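Local structure of major capsid protein (Faustovirus, 5J7O) at residues F186-F191 with T323-Q328; D199-L204 with P298-F303; V239-T244 with A270-K275; D481-Y486 with V510-Y515. The protein probably builds the Faustovirus capsid shell as a trimer of double jelly-roll subunits. One frame throughout, in Å; residues are numbered along the deposited sequence.

Contact 1 of 4, residues F186-F191 with T323-Q328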
loop_
_atom_site.group_PDB
_atom_site.type_symbol
_atom_site.label_atom_id
_atom_site.label_comp_id
_atom_site.label_asym_id
_atom_site.label_seq_id
_atom_site.Cartn_x
_atom_site.Cartn_y
_atom_site.Cartn_z
ATOM N N PHE B 186 -23.246 10.486 -10.386
ATOM C CA PHE B 186 -24.115 9.848 -11.371
ATOM C C PHE B 186 -25.097 8.950 -10.629
ATOM O O PHE B 186 -24.776 7.808 -10.288
ATOM C CB PHE B 186 -23.296 9.064 -12.391
ATOM C CG PHE B 186 -22.477 9.929 -13.313
ATOM C CD1 PHE B 186 -22.541 11.311 -13.240
ATOM C CD2 PHE B 186 -21.650 9.353 -14.263
ATOM C CE1 PHE B 186 -21.792 12.102 -14.089
ATOM C CE2 PHE B 186 -20.898 10.139 -15.115
ATOM C CZ PHE B 186 -20.970 11.515 -15.029
ATOM N N LYS B 187 -26.295 9.477 -10.365
ATOM C CA LYS B 187 -27.355 8.657 -9.787
ATOM C C LYS B 187 -27.661 7.462 -10.677
ATOM O O LYS B 187 -27.651 6.313 -10.223
ATOM C CB LYS B 187 -28.617 9.493 -9.577
ATOM C CG LYS B 187 -28.557 10.461 -8.416
ATOM C CD LYS B 187 -29.889 11.176 -8.261
ATOM C CE LYS B 187 -31.039 10.180 -8.199
ATOM N NZ LYS B 187 -32.367 10.852 -8.220
ATOM N N ARG B 188 -27.947 7.719 -11.952
ATOM C CA ARG B 188 -28.211 6.673 -12.925
ATOM C C ARG B 188 -27.450 6.979 -14.207
ATOM O O ARG B 188 -27.239 8.142 -14.562
ATOM C CB ARG B 188 -29.715 6.540 -13.226
ATOM C CG ARG B 188 -30.614 6.662 -12.001
ATOM C CD ARG B 188 -32.002 6.097 -12.257
ATOM N NE ARG B 188 -32.027 4.642 -12.141
ATOM C CZ ARG B 188 -32.249 3.987 -11.005
ATOM N NH1 ARG B 188 -32.463 4.659 -9.882
ATOM N NH2 ARG B 188 -32.254 2.661 -10.991
ATOM N N VAL B 189 -27.025 5.919 -14.890
ATOM C CA VAL B 189 -26.319 6.015 -16.164
ATOM C C VAL B 189 -26.979 5.036 -17.123
ATOM O O VAL B 189 -27.039 3.835 -16.840
ATOM C CB VAL B 189 -24.819 5.707 -16.020
ATOM C CG1 VAL B 189 -24.127 5.803 -17.370
ATOM C CG2 VAL B 189 -24.170 6.652 -15.019
ATOM N N LYS B 190 -27.468 5.541 -18.254
ATOM C CA LYS B 190 -28.287 4.759 -19.169
ATOM C C LYS B 190 -27.653 4.683 -20.551
ATOM O O LYS B 190 -27.162 5.687 -21.077
ATOM C CB LYS B 190 -29.695 5.355 -19.290
ATOM C CG LYS B 190 -30.598 5.092 -18.097
ATOM C CD LYS B 190 -31.849 5.956 -18.160
ATOM C CE LYS B 190 -32.538 5.843 -19.511
ATOM N NZ LYS B 190 -33.694 6.775 -19.621
ATOM N N PHE B 191 -27.674 3.485 -21.132
ATOM C CA PHE B 191 -27.374 3.266 -22.543
ATOM C C PHE B 191 -28.692 2.920 -23.225
ATOM O O PHE B 191 -29.219 1.817 -23.047
ATOM C CB PHE B 191 -26.342 2.155 -22.730
ATOM C CG PHE B 191 -26.026 1.857 -24.171
ATOM C CD1 PHE B 191 -26.022 2.868 -25.118
ATOM C CD2 PHE B 191 -25.747 0.563 -24.579
ATOM C CE1 PHE B 191 -25.736 2.596 -26.443
ATOM C CE2 PHE B 191 -25.462 0.285 -25.903
ATOM C CZ PHE B 191 -25.457 1.303 -26.836
ATOM N N THR B 323 -27.661 8.557 -21.297
ATOM C CA THR B 323 -28.403 9.418 -20.387
ATOM C C THR B 323 -27.813 9.292 -18.989
ATOM O O THR B 323 -27.548 8.180 -18.522
ATOM C CB THR B 323 -29.890 9.052 -20.381
ATOM O OG1 THR B 323 -30.486 9.454 -21.620
ATOM C CG2 THR B 323 -30.612 9.728 -19.227
ATOM N N VAL B 324 -27.600 10.430 -18.332
ATOM C CA VAL B 324 -26.975 10.473 -17.015
ATOM C C VAL B 324 -27.834 11.331 -16.097
ATOM O O VAL B 324 -28.094 12.502 -16.400
ATOM C CB VAL B 324 -25.541 11.024 -17.075
ATOM C CG1 VAL B 324 -24.934 11.047 -15.687
ATOM C CG2 VAL B 324 -24.683 10.196 -18.021
ATOM N N ASP B 325 -28.272 10.753 -14.980
ATOM C CA ASP B 325 -28.940 11.504 -13.927
ATOM C C ASP B 325 -27.896 12.015 -12.942
ATOM O O ASP B 325 -27.016 11.260 -12.514
ATOM C CB ASP B 325 -29.973 10.638 -13.206
ATOM C CG ASP B 325 -31.136 10.252 -14.099
ATOM O OD1 ASP B 325 -31.342 10.919 -15.136
ATOM O OD2 ASP B 325 -31.851 9.285 -13.761
ATOM N N ILE B 326 -27.992 13.293 -12.587
ATOM C CA ILE B 326 -26.998 13.963 -11.757
ATOM C C ILE B 326 -27.570 14.154 -10.359
ATOM O O ILE B 326 -28.716 14.595 -10.202
ATOM C CB ILE B 326 -26.567 15.306 -12.372
ATOM C CG1 ILE B 326 -25.969 15.077 -13.760
ATOM C CG2 ILE B 326 -25.561 16.007 -11.475
ATOM C CD1 ILE B 326 -24.755 14.172 -13.759
ATOM N N GLU B 327 -26.770 13.821 -9.350
ATOM C CA GLU B 327 -27.173 13.930 -7.957
ATOM C C GLU B 327 -27.363 15.395 -7.561
ATOM O O GLU B 327 -26.819 16.313 -8.181
ATOM C CB GLU B 327 -26.123 13.261 -7.063
ATOM C CG GLU B 327 -26.448 13.229 -5.578
ATOM C CD GLU B 327 -27.694 12.428 -5.266
ATOM O OE1 GLU B 327 -27.671 11.193 -5.453
ATOM O OE2 GLU B 327 -28.699 13.033 -4.839
ATOM N N GLN B 328 -28.167 15.606 -6.519
ATOM C CA GLN B 328 -28.313 16.934 -5.940
ATOM C C GLN B 328 -26.980 17.410 -5.372
ATOM O O GLN B 328 -26.130 16.611 -4.970
ATOM C CB GLN B 328 -29.376 16.922 -4.840
ATOM C CG GLN B 328 -30.644 16.164 -5.197
ATOM C CD GLN B 328 -31.648 16.144 -4.061
ATOM O OE1 GLN B 328 -31.909 17.167 -3.429
ATOM N NE2 GLN B 328 -32.213 14.972 -3.792
#
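F186-F191 and T323-Q328 pair as neighbouring antiparallel strands in the middle of a four-stranded sheet. The flanking strands are 88-92, beside 320-326, and 196-202, beside 186-193. The pairing is regular at K190 and T323. There K190 N donates to T323 O at 2.7 Å and T323 N donates back to K190 O at 2.9 Å. D325 N reaches R188 O at 2.8 Å. Near K187 the chain turns a corner, and the bond from K187 N to D325 O is weak and bent.

On the buried face, V324 CG1 sits over the F186 ring, 3.6 Å from its centroid and 17° off the ring normal. It is shifted toward the rim at CD1. With CG1 anti to the backbone N (chi1 -180°), this methyl, and not CG2, is the one over the ring. I326 CD1 meets the same ring obliquely, 3.6 Å from F186 CE1. V105 and V107 of strand 99-109 also pack on F186.

The other face is polar. R188 and D325 lie side by side, with D325 OD2 3.4 Å from R188 CG. The guanidinium runs on past the carboxylate, so the contact is with methylene carbons and is no salt bridge. D325 OD1 is hydrogen-bonded to T88 instead. Beyond the strand, K187 CG lies 3.2 Å from E327 OE1, while E327 OE2 is hydrogen-bonded to N331 ND2. One apolar and one polar face is consistent with a sheet of a jelly-roll sandwich, as expected in this double jelly-roll capsid protein.

Contact 2 of 4, residues D199-L204 with P298-F303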
loop_
_atom_site.group_PDB
_atom_site.type_symbol
_atom_site.label_atom_id
_atom_site.label_comp_id
_atom_site.label_asym_id
_atom_site.label_seq_id
_atom_site.Cartn_x
_atom_site.Cartn_y
_atom_site.Cartn_z
ATOM N N ASP B 199 -29.025 -0.969 -21.121
ATOM C CA ASP B 199 -28.309 -1.295 -19.896
ATOM C C ASP B 199 -28.191 -0.031 -19.059
ATOM O O ASP B 199 -28.113 1.078 -19.595
ATOM C CB ASP B 199 -26.922 -1.882 -20.179
ATOM C CG ASP B 199 -26.269 -2.448 -18.933
ATOM O OD1 ASP B 199 -27.006 -2.890 -18.026
ATOM O OD2 ASP B 199 -25.022 -2.450 -18.856
ATOM N N GLU B 200 -28.178 -0.213 -17.742
ATOM C CA GLU B 200 -28.131 0.916 -16.826
ATOM C C GLU B 200 -27.606 0.452 -15.477
ATOM O O GLU B 200 -27.769 -0.711 -15.098
ATOM C CB GLU B 200 -29.512 1.558 -16.664
ATOM C CG GLU B 200 -30.607 0.560 -16.336
ATOM C CD GLU B 200 -31.915 1.228 -15.973
ATOM O OE1 GLU B 200 -31.886 2.397 -15.532
ATOM O OE2 GLU B 200 -32.974 0.583 -16.129
ATOM N N TYR B 201 -26.976 1.379 -14.758
ATOM C CA TYR B 201 -26.497 1.115 -13.409
ATOM C C TYR B 201 -26.589 2.402 -12.601
ATOM O O TYR B 201 -26.795 3.489 -13.145
ATOM C CB TYR B 201 -25.066 0.562 -13.413
ATOM C CG TYR B 201 -24.027 1.493 -14.001
ATOM C CD1 TYR B 201 -23.418 2.470 -13.222
ATOM C CD2 TYR B 201 -23.642 1.384 -15.330
ATOM C CE1 TYR B 201 -22.468 3.319 -13.752
ATOM C CE2 TYR B 201 -22.689 2.229 -15.869
ATOM C CZ TYR B 201 -22.106 3.193 -15.076
ATOM O OH TYR B 201 -21.157 4.036 -15.606
ATOM N N THR B 202 -26.432 2.267 -11.290
ATOM C CA THR B 202 -26.533 3.390 -10.370
ATOM C C THR B 202 -25.183 3.627 -9.693
ATOM O O THR B 202 -24.178 2.990 -10.019
ATOM C CB THR B 202 -27.629 3.145 -9.329
ATOM O OG1 THR B 202 -27.241 2.065 -8.470
ATOM C CG2 THR B 202 -28.945 2.798 -10.005
ATOM N N ALA B 203 -25.173 4.563 -8.742
ATOM C CA ALA B 203 -23.994 4.747 -7.903
ATOM C C ALA B 203 -23.728 3.513 -7.054
ATOM O O ALA B 203 -22.583 3.266 -6.660
ATOM C CB ALA B 203 -24.169 5.979 -7.013
ATOM N N LEU B 204 -24.771 2.730 -6.766
ATOM C CA LEU B 204 -24.586 1.493 -6.016
ATOM C C LEU B 204 -23.730 0.503 -6.792
ATOM O O LEU B 204 -22.855 -0.156 -6.218
ATOM C CB LEU B 204 -25.944 0.886 -5.673
ATOM C CG LEU B 204 -26.792 1.755 -4.747
ATOM C CD1 LEU B 204 -28.133 1.108 -4.471
ATOM C CD2 LEU B 204 -26.041 1.999 -3.456
ATOM N N PRO B 298 -15.437 7.143 -15.860
ATOM C CA PRO B 298 -15.662 6.124 -16.888
ATOM C C PRO B 298 -17.059 5.537 -16.787
ATOM O O PRO B 298 -17.626 5.400 -15.699
ATOM C CB PRO B 298 -14.595 5.063 -16.583
ATOM C CG PRO B 298 -13.633 5.723 -15.622
ATOM C CD PRO B 298 -14.454 6.705 -14.857
ATOM N N LEU B 299 -17.615 5.186 -17.943
ATOM C CA LEU B 299 -18.930 4.556 -18.013
ATOM C C LEU B 299 -18.734 3.044 -18.022
ATOM O O LEU B 299 -18.181 2.486 -18.975
ATOM C CB LEU B 299 -19.696 5.036 -19.242
ATOM C CG LEU B 299 -19.900 6.553 -19.315
ATOM C CD1 LEU B 299 -20.898 6.915 -20.402
ATOM C CD2 LEU B 299 -20.337 7.118 -17.969
ATOM N N LEU B 300 -19.192 2.385 -16.959
ATOM C CA LEU B 300 -18.821 0.999 -16.672
ATOM C C LEU B 300 -19.757 0.010 -17.374
ATOM O O LEU B 300 -20.381 -0.849 -16.753
ATOM C CB LEU B 300 -18.815 0.770 -15.165
ATOM C CG LEU B 300 -18.159 1.861 -14.315
ATOM C CD1 LEU B 300 -18.713 1.840 -12.899
ATOM C CD2 LEU B 300 -16.647 1.699 -14.299
ATOM N N PHE B 301 -19.836 0.134 -18.696
ATOM C CA PHE B 301 -20.604 -0.806 -19.497
ATOM C C PHE B 301 -19.702 -1.922 -20.025
ATOM O O PHE B 301 -18.473 -1.852 -19.957
ATOM C CB PHE B 301 -21.303 -0.091 -20.653
ATOM C CG PHE B 301 -22.409 0.832 -20.220
ATOM C CD1 PHE B 301 -23.547 0.333 -19.606
ATOM C CD2 PHE B 301 -22.320 2.195 -20.449
ATOM C CE1 PHE B 301 -24.567 1.179 -19.214
ATOM C CE2 PHE B 301 -23.339 3.046 -20.060
ATOM C CZ PHE B 301 -24.464 2.537 -19.442
ATOM N N TRP B 302 -20.338 -2.968 -20.562
ATOM C CA TRP B 302 -19.587 -4.144 -20.995
ATOM C C TRP B 302 -18.726 -3.834 -22.214
ATOM O O TRP B 302 -17.630 -4.386 -22.357
ATOM C CB TRP B 302 -20.545 -5.304 -21.290
ATOM C CG TRP B 302 -21.132 -5.238 -22.663
ATOM C CD1 TRP B 302 -20.653 -5.840 -23.788
ATOM C CD2 TRP B 302 -22.290 -4.499 -23.066
ATOM N NE1 TRP B 302 -21.442 -5.528 -24.867
ATOM C CE2 TRP B 302 -22.456 -4.706 -24.450
ATOM C CE3 TRP B 302 -23.207 -3.685 -22.392
ATOM C CZ2 TRP B 302 -23.497 -4.131 -25.170
ATOM C CZ3 TRP B 302 -24.239 -3.117 -23.108
ATOM C CH2 TRP B 302 -24.376 -3.342 -24.483
ATOM N N PHE B 303 -19.180 -2.926 -23.082
ATOM C CA PHE B 303 -18.515 -2.710 -24.362
ATOM C C PHE B 303 -17.269 -1.855 -24.192
ATOM O O PHE B 303 -16.772 -1.268 -25.157
ATOM C CB PHE B 303 -19.473 -2.076 -25.377
ATOM C CG PHE B 303 -20.158 -0.837 -24.886
ATOM C CD1 PHE B 303 -19.524 0.397 -24.933
ATOM C CD2 PHE B 303 -21.449 -0.901 -24.395
ATOM C CE1 PHE B 303 -20.167 1.540 -24.489
ATOM C CE2 PHE B 303 -22.099 0.238 -23.955
ATOM C CZ PHE B 303 -21.455 1.461 -23.999
#
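Y201 and F301 meet edge to face. The Y201 edge, led by CE2, points at one face of the F301 ring, toward its rim. The centroids are 5.3 Å apart and the planes stand at 62°. Y201 CG lies between its backbone N and carbonyl carbon (chi1 62°), and the ring extends from there toward the 298-303 loop. At the far end of the ring, Y201 OH accepts a nearly straight bond from L300 N, 2.9 Å long with 163° at the hydrogen. L300 is the centre of an inverse gamma turn. Its side chain crosses that of Y201 at about a right angle, with L300 CB 4.1 Å from Y201 CZ.

The D199 and F301 side chains run past one another, pointing opposite ways. D199 OD2 lies in the plane of the F301 ring at its edge, 3.2 Å from CD1. D199 CB also touches the edge of W302 at CZ3. The other carboxylate oxygen, OD1, accepts from Y421 N on strand 415-428, and the ring of Y421 meets that of Y201.

This buried contact joins the end of strand 196-202 to the loop after strand 293-298. D199 OD2 has no hydrogen-bond partner in the model. The slightly positive ring edge of F301 probably offsets part of that cost.

Contact 3 of 4, residues V239-T244 with A270-K275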
loop_
_atom_site.group_PDB
_atom_site.type_symbol
_atom_site.label_atom_id
_atom_site.label_comp_id
_atom_site.label_asym_id
_atom_site.label_seq_id
_atom_site.Cartn_x
_atom_site.Cartn_y
_atom_site.Cartn_z
ATOM N N VAL B 239 14.732 10.930 13.273
ATOM C CA VAL B 239 14.235 10.666 14.616
ATOM C C VAL B 239 15.209 9.803 15.409
ATOM O O VAL B 239 15.366 9.988 16.615
ATOM C CB VAL B 239 12.832 10.023 14.558
ATOM C CG1 VAL B 239 11.862 10.940 13.826
ATOM C CG2 VAL B 239 12.879 8.656 13.887
ATOM N N ASN B 240 15.873 8.868 14.738
ATOM C CA ASN B 240 16.962 8.097 15.313
ATOM C C ASN B 240 18.254 8.473 14.603
ATOM O O ASN B 240 18.282 8.602 13.376
ATOM C CB ASN B 240 16.712 6.591 15.184
ATOM C CG ASN B 240 15.575 6.107 16.068
ATOM O OD1 ASN B 240 14.732 6.893 16.505
ATOM N ND2 ASN B 240 15.548 4.807 16.335
ATOM N N ILE B 241 19.314 8.672 15.378
ATOM C CA ILE B 241 20.647 8.922 14.845
ATOM C C ILE B 241 21.606 8.003 15.582
ATOM O O ILE B 241 21.679 8.041 16.816
ATOM C CB ILE B 241 21.072 10.393 14.994
ATOM C CG1 ILE B 241 20.142 11.308 14.195
ATOM C CG2 ILE B 241 22.512 10.575 14.546
ATOM C CD1 ILE B 241 20.538 12.769 14.244
ATOM N N ALA B 242 22.328 7.175 14.829
ATOM C CA ALA B 242 23.181 6.152 15.420
ATOM C C ALA B 242 24.151 6.757 16.426
ATOM O O ALA B 242 24.832 7.745 16.134
ATOM C CB ALA B 242 23.949 5.413 14.321
ATOM N N SER B 243 24.180 6.166 17.624
ATOM C CA SER B 243 25.098 6.488 18.716
ATOM C C SER B 243 24.759 7.790 19.433
ATOM O O SER B 243 25.626 8.359 20.107
ATOM C CB SER B 243 26.555 6.533 18.239
ATOM O OG SER B 243 26.908 5.339 17.561
ATOM N N THR B 244 23.526 8.283 19.326
ATOM C CA THR B 244 23.096 9.437 20.104
ATOM C C THR B 244 21.605 9.301 20.394
ATOM O O THR B 244 20.970 8.307 20.031
ATOM C CB THR B 244 23.421 10.753 19.388
ATOM O OG1 THR B 244 23.216 11.850 20.288
ATOM C CG2 THR B 244 22.533 10.934 18.177
ATOM N N ALA B 270 20.595 2.478 17.572
ATOM C CA ALA B 270 21.448 1.605 16.779
ATOM C C ALA B 270 21.363 1.881 15.284
ATOM O O ALA B 270 22.293 1.527 14.552
ATOM C CB ALA B 270 21.100 0.135 17.041
ATOM N N ILE B 271 20.279 2.501 14.818
ATOM C CA ILE B 271 20.111 2.858 13.419
ATOM C C ILE B 271 19.798 4.349 13.330
ATOM O O ILE B 271 19.487 5.005 14.324
ATOM C CB ILE B 271 19.005 2.035 12.725
ATOM C CG1 ILE B 271 17.633 2.400 13.298
ATOM C CG2 ILE B 271 19.275 0.545 12.865
ATOM C CD1 ILE B 271 16.476 1.751 12.571
ATOM N N THR B 272 19.889 4.875 12.112
ATOM C CA THR B 272 19.534 6.254 11.802
ATOM C C THR B 272 18.338 6.237 10.862
ATOM O O THR B 272 18.432 5.700 9.754
ATOM C CB THR B 272 20.710 6.994 11.165
ATOM O OG1 THR B 272 21.806 7.042 12.087
ATOM C CG2 THR B 272 20.306 8.412 10.783
ATOM N N ALA B 273 17.222 6.827 11.292
ATOM C CA ALA B 273 15.965 6.656 10.579
ATOM C C ALA B 273 15.172 7.954 10.519
ATOM O O ALA B 273 15.292 8.823 11.387
ATOM C CB ALA B 273 15.103 5.567 11.231
ATOM N N ARG B 274 14.357 8.066 9.472
ATOM C CA ARG B 274 13.311 9.068 9.346
ATOM C C ARG B 274 11.952 8.390 9.456
ATOM O O ARG B 274 11.809 7.194 9.188
ATOM C CB ARG B 274 13.386 9.804 8.003
ATOM C CG ARG B 274 14.775 10.171 7.523
ATOM C CD ARG B 274 14.705 10.855 6.161
ATOM N NE ARG B 274 14.716 9.904 5.052
ATOM C CZ ARG B 274 14.331 10.196 3.813
ATOM N NH1 ARG B 274 13.885 11.411 3.523
ATOM N NH2 ARG B 274 14.380 9.271 2.863
ATOM N N LYS B 275 10.948 9.170 9.838
ATOM C CA LYS B 275 9.573 8.703 9.797
ATOM C C LYS B 275 8.915 9.138 8.495
ATOM O O LYS B 275 9.224 10.197 7.942
ATOM C CB LYS B 275 8.770 9.237 10.986
ATOM C CG LYS B 275 9.224 8.709 12.336
ATOM C CD LYS B 275 8.502 9.400 13.488
ATOM C CE LYS B 275 7.059 8.943 13.612
ATOM N NZ LYS B 275 6.415 9.505 14.834
#
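V239 and N240 share one partner, A273, across a classic beta bulge in the antiparallel pairing of 239-244 with 270-275. A273 O takes both N-H groups. The bond from V239 N is 2.9 Å, while that from N240 N is weak at 3.4 Å. In return, A273 N donates to N240 O at 2.9 Å. T272 CA also comes to N240 O, at 3.1 Å, in a CA-H...O contact.

Beyond the bulge a side chain takes over from the backbone. A242 N donates to T272 OG1 at 2.8 Å and 163°. A chi1 of -62° sets OG1 anti to the carbonyl carbon of T272, where it meets A242 N. Next to it, I241 to T244 form a type II turn, closed by T244 N to I241 O.

The amide of N240 bonds outside the pair: ND2 donates to P478 O of the third subunit. R274 points away from 239-244, to a salt bridge with E229 of the second subunit. R274 and K275 also pair with a strand of that subunit, which extends the two-stranded sheet across the trimer interface. Within the chain, K275 N donates to S236 OG.

The apolar contact is at the other end. V239 and the K275 chain cross at about a right angle, and V239 CG1 lies 3.7 Å from K275 CD.

Contact 4 of 4, residues D481-Y486 with V510-Y515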
loop_
_atom_site.group_PDB
_atom_site.type_symbol
_atom_site.label_atom_id
_atom_site.label_comp_id
_atom_site.label_asym_id
_atom_site.label_seq_id
_atom_site.Cartn_x
_atom_site.Cartn_y
_atom_site.Cartn_z
ATOM N N ASP B 481 -3.556 12.624 20.415
ATOM C CA ASP B 481 -2.149 12.928 20.644
ATOM C C ASP B 481 -2.074 13.981 21.742
ATOM O O ASP B 481 -2.561 15.103 21.565
ATOM C CB ASP B 481 -1.473 13.429 19.367
ATOM C CG ASP B 481 -1.360 12.353 18.304
ATOM O OD1 ASP B 481 -1.513 11.159 18.640
ATOM O OD2 ASP B 481 -1.110 12.702 17.131
ATOM N N VAL B 482 -1.477 13.620 22.874
ATOM C CA VAL B 482 -1.497 14.446 24.076
ATOM C C VAL B 482 -0.078 14.890 24.396
ATOM O O VAL B 482 0.839 14.063 24.454
ATOM C CB VAL B 482 -2.113 13.693 25.270
ATOM C CG1 VAL B 482 -2.370 14.649 26.425
ATOM C CG2 VAL B 482 -3.393 12.986 24.850
ATOM N N SER B 483 0.096 16.191 24.610
ATOM C CA SER B 483 1.362 16.754 25.059
ATOM C C SER B 483 1.303 16.948 26.568
ATOM O O SER B 483 0.501 17.746 27.064
ATOM C CB SER B 483 1.655 18.082 24.358
ATOM O OG SER B 483 1.853 17.898 22.967
ATOM N N GLN B 484 2.141 16.212 27.292
ATOM C CA GLN B 484 2.234 16.324 28.741
ATOM C C GLN B 484 3.463 17.141 29.116
ATOM O O GLN B 484 4.541 16.958 28.546
ATOM C CB GLN B 484 2.306 14.941 29.394
ATOM C CG GLN B 484 2.565 14.964 30.895
ATOM C CD GLN B 484 1.335 15.331 31.702
ATOM O OE1 GLN B 484 0.311 14.653 31.632
ATOM N NE2 GLN B 484 1.430 16.407 32.475
ATOM N N SER B 485 3.293 18.048 30.075
ATOM C CA SER B 485 4.390 18.870 30.556
ATOM C C SER B 485 4.339 18.947 32.073
ATOM O O SER B 485 3.274 18.822 32.683
ATOM C CB SER B 485 4.343 20.286 29.967
ATOM O OG SER B 485 3.320 21.060 30.569
ATOM N N TYR B 486 5.508 19.151 32.673
ATOM C CA TYR B 486 5.627 19.385 34.101
ATOM C C TYR B 486 6.563 20.560 34.332
ATOM O O TYR B 486 7.454 20.833 33.523
ATOM C CB TYR B 486 6.147 18.146 34.843
ATOM C CG TYR B 486 5.301 16.912 34.638
ATOM C CD1 TYR B 486 4.143 16.708 35.375
ATOM C CD2 TYR B 486 5.664 15.948 33.707
ATOM C CE1 TYR B 486 3.367 15.579 35.189
ATOM C CE2 TYR B 486 4.896 14.818 33.514
ATOM C CZ TYR B 486 3.749 14.638 34.256
ATOM O OH TYR B 486 2.982 13.511 34.064
ATOM N N VAL B 510 -2.172 19.161 26.872
ATOM C CA VAL B 510 -2.770 19.886 25.758
ATOM C C VAL B 510 -2.934 18.922 24.593
ATOM O O VAL B 510 -1.991 18.204 24.238
ATOM C CB VAL B 510 -1.921 21.102 25.345
ATOM C CG1 VAL B 510 -2.563 21.818 24.165
ATOM C CG2 VAL B 510 -1.752 22.054 26.517
ATOM N N MET B 511 -4.130 18.900 24.009
ATOM C CA MET B 511 -4.361 18.105 22.811
ATOM C C MET B 511 -3.487 18.616 21.673
ATOM O O MET B 511 -3.631 19.761 21.235
ATOM C CB MET B 511 -5.835 18.159 22.412
ATOM C CG MET B 511 -6.133 17.437 21.106
ATOM S SD MET B 511 -7.633 18.014 20.286
ATOM C CE MET B 511 -8.890 17.434 21.417
ATOM N N GLN B 512 -2.570 17.769 21.206
ATOM C CA GLN B 512 -1.721 18.151 20.086
ATOM C C GLN B 512 -2.406 17.877 18.753
ATOM O O GLN B 512 -2.309 18.685 17.824
ATOM C CB GLN B 512 -0.387 17.411 20.164
ATOM C CG GLN B 512 0.658 17.901 19.175
ATOM C CD GLN B 512 1.935 17.086 19.222
ATOM O OE1 GLN B 512 1.901 15.862 19.352
ATOM N NE2 GLN B 512 3.072 17.762 19.120
ATOM N N ASN B 513 -3.115 16.754 18.653
ATOM C CA ASN B 513 -3.888 16.418 17.467
ATOM C C ASN B 513 -4.870 15.318 17.843
ATOM O O ASN B 513 -4.747 14.681 18.891
ATOM C CB ASN B 513 -2.985 15.980 16.310
ATOM C CG ASN B 513 -3.671 16.088 14.961
ATOM O OD1 ASN B 513 -4.879 16.323 14.883
ATOM N ND2 ASN B 513 -2.905 15.912 13.891
ATOM N N GLN B 514 -5.849 15.102 16.967
ATOM C CA GLN B 514 -6.864 14.080 17.182
ATOM C C GLN B 514 -7.202 13.415 15.858
ATOM O O GLN B 514 -7.452 14.103 14.864
ATOM C CB GLN B 514 -8.129 14.677 17.809
ATOM C CG GLN B 514 -9.261 13.675 17.995
ATOM C CD GLN B 514 -10.497 14.292 18.622
ATOM O OE1 GLN B 514 -11.530 13.636 18.762
ATOM N NE2 GLN B 514 -10.395 15.561 19.004
ATOM N N TYR B 515 -7.209 12.084 15.850
ATOM C CA TYR B 515 -7.608 11.297 14.694
ATOM C C TYR B 515 -8.984 10.688 14.931
ATOM O O TYR B 515 -9.380 10.436 16.073
ATOM C CB TYR B 515 -6.607 10.171 14.404
ATOM C CG TYR B 515 -5.182 10.609 14.142
ATOM C CD1 TYR B 515 -4.284 10.779 15.187
ATOM C CD2 TYR B 515 -4.726 10.821 12.846
ATOM C CE1 TYR B 515 -2.977 11.167 14.952
ATOM C CE2 TYR B 515 -3.420 11.210 12.602
ATOM C CZ TYR B 515 -2.550 11.381 13.658
ATOM O OH TYR B 515 -1.251 11.766 13.420
HETATM O O HOH W 1 0.289 15.225 16.772
#
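S483 and V510, both buried, form the regular end of this strand pair. S483 N donates to V510 O at 2.9 Å and 172°, and V510 N donates back to S483 O. The Q512 chain lies beside S483, with S483 OG 3.6 Å from Q512 CB. That OG is buried with no hydrogen-bond partner in the model.

Toward D481 the register shifts by one. D481 O receives Q512 N at 2.7 Å and, more weakly, N513 N, so two residues share one partner in a classic beta bulge. D481 N donates to N513 O at 2.8 Å. The pair lies at one side of a seven-stranded mixed sheet in the double jelly-roll. Strand 473-490 is one of its two edge strands within the chain, next to 503-521.

The side chains at the D481 end are looser. D481 and Q512 are partly exposed, and their polar ends meet only through a water. It donates to both D481 OD2, at 2.9 Å, and Q512 OE1, at 3.1 Å. Q512 runs out extended, with CG anti to the backbone N (chi1 -171°). Its amide pairs with Q512 of both neighbouring subunits.

D481 and Y515 cross obliquely, with the carboxylate and ring planes 71° apart. D481 OD2 comes to the ring edge of Y515, 3.3 Å from CE1. D481 OD1 also has a long, weak ion pair with K275 of the second subunit.

From the N terminus, the chain passes through 186-191 and turns back into 199-204, so contacts 1 and 2 share neighbouring strands of one sheet and touch. It then runs out to contact 3, which closes a loop of 25 residues and joins the ends of strands 232-240 and 273-280. The return to 298-303 closes contact 2, tying strand 196-202 to the loop after 293-298. Contact 1 closes last, joining strands 186-193 and 320-326. Contact 3 is thus nested in contact 2, and contact 2 in contact 1. Contact 4 follows in series, joining edge strand 473-490 to 503-521. The centres of contacts 3 and 4 are about 24 Å apart, and both touch the second subunit.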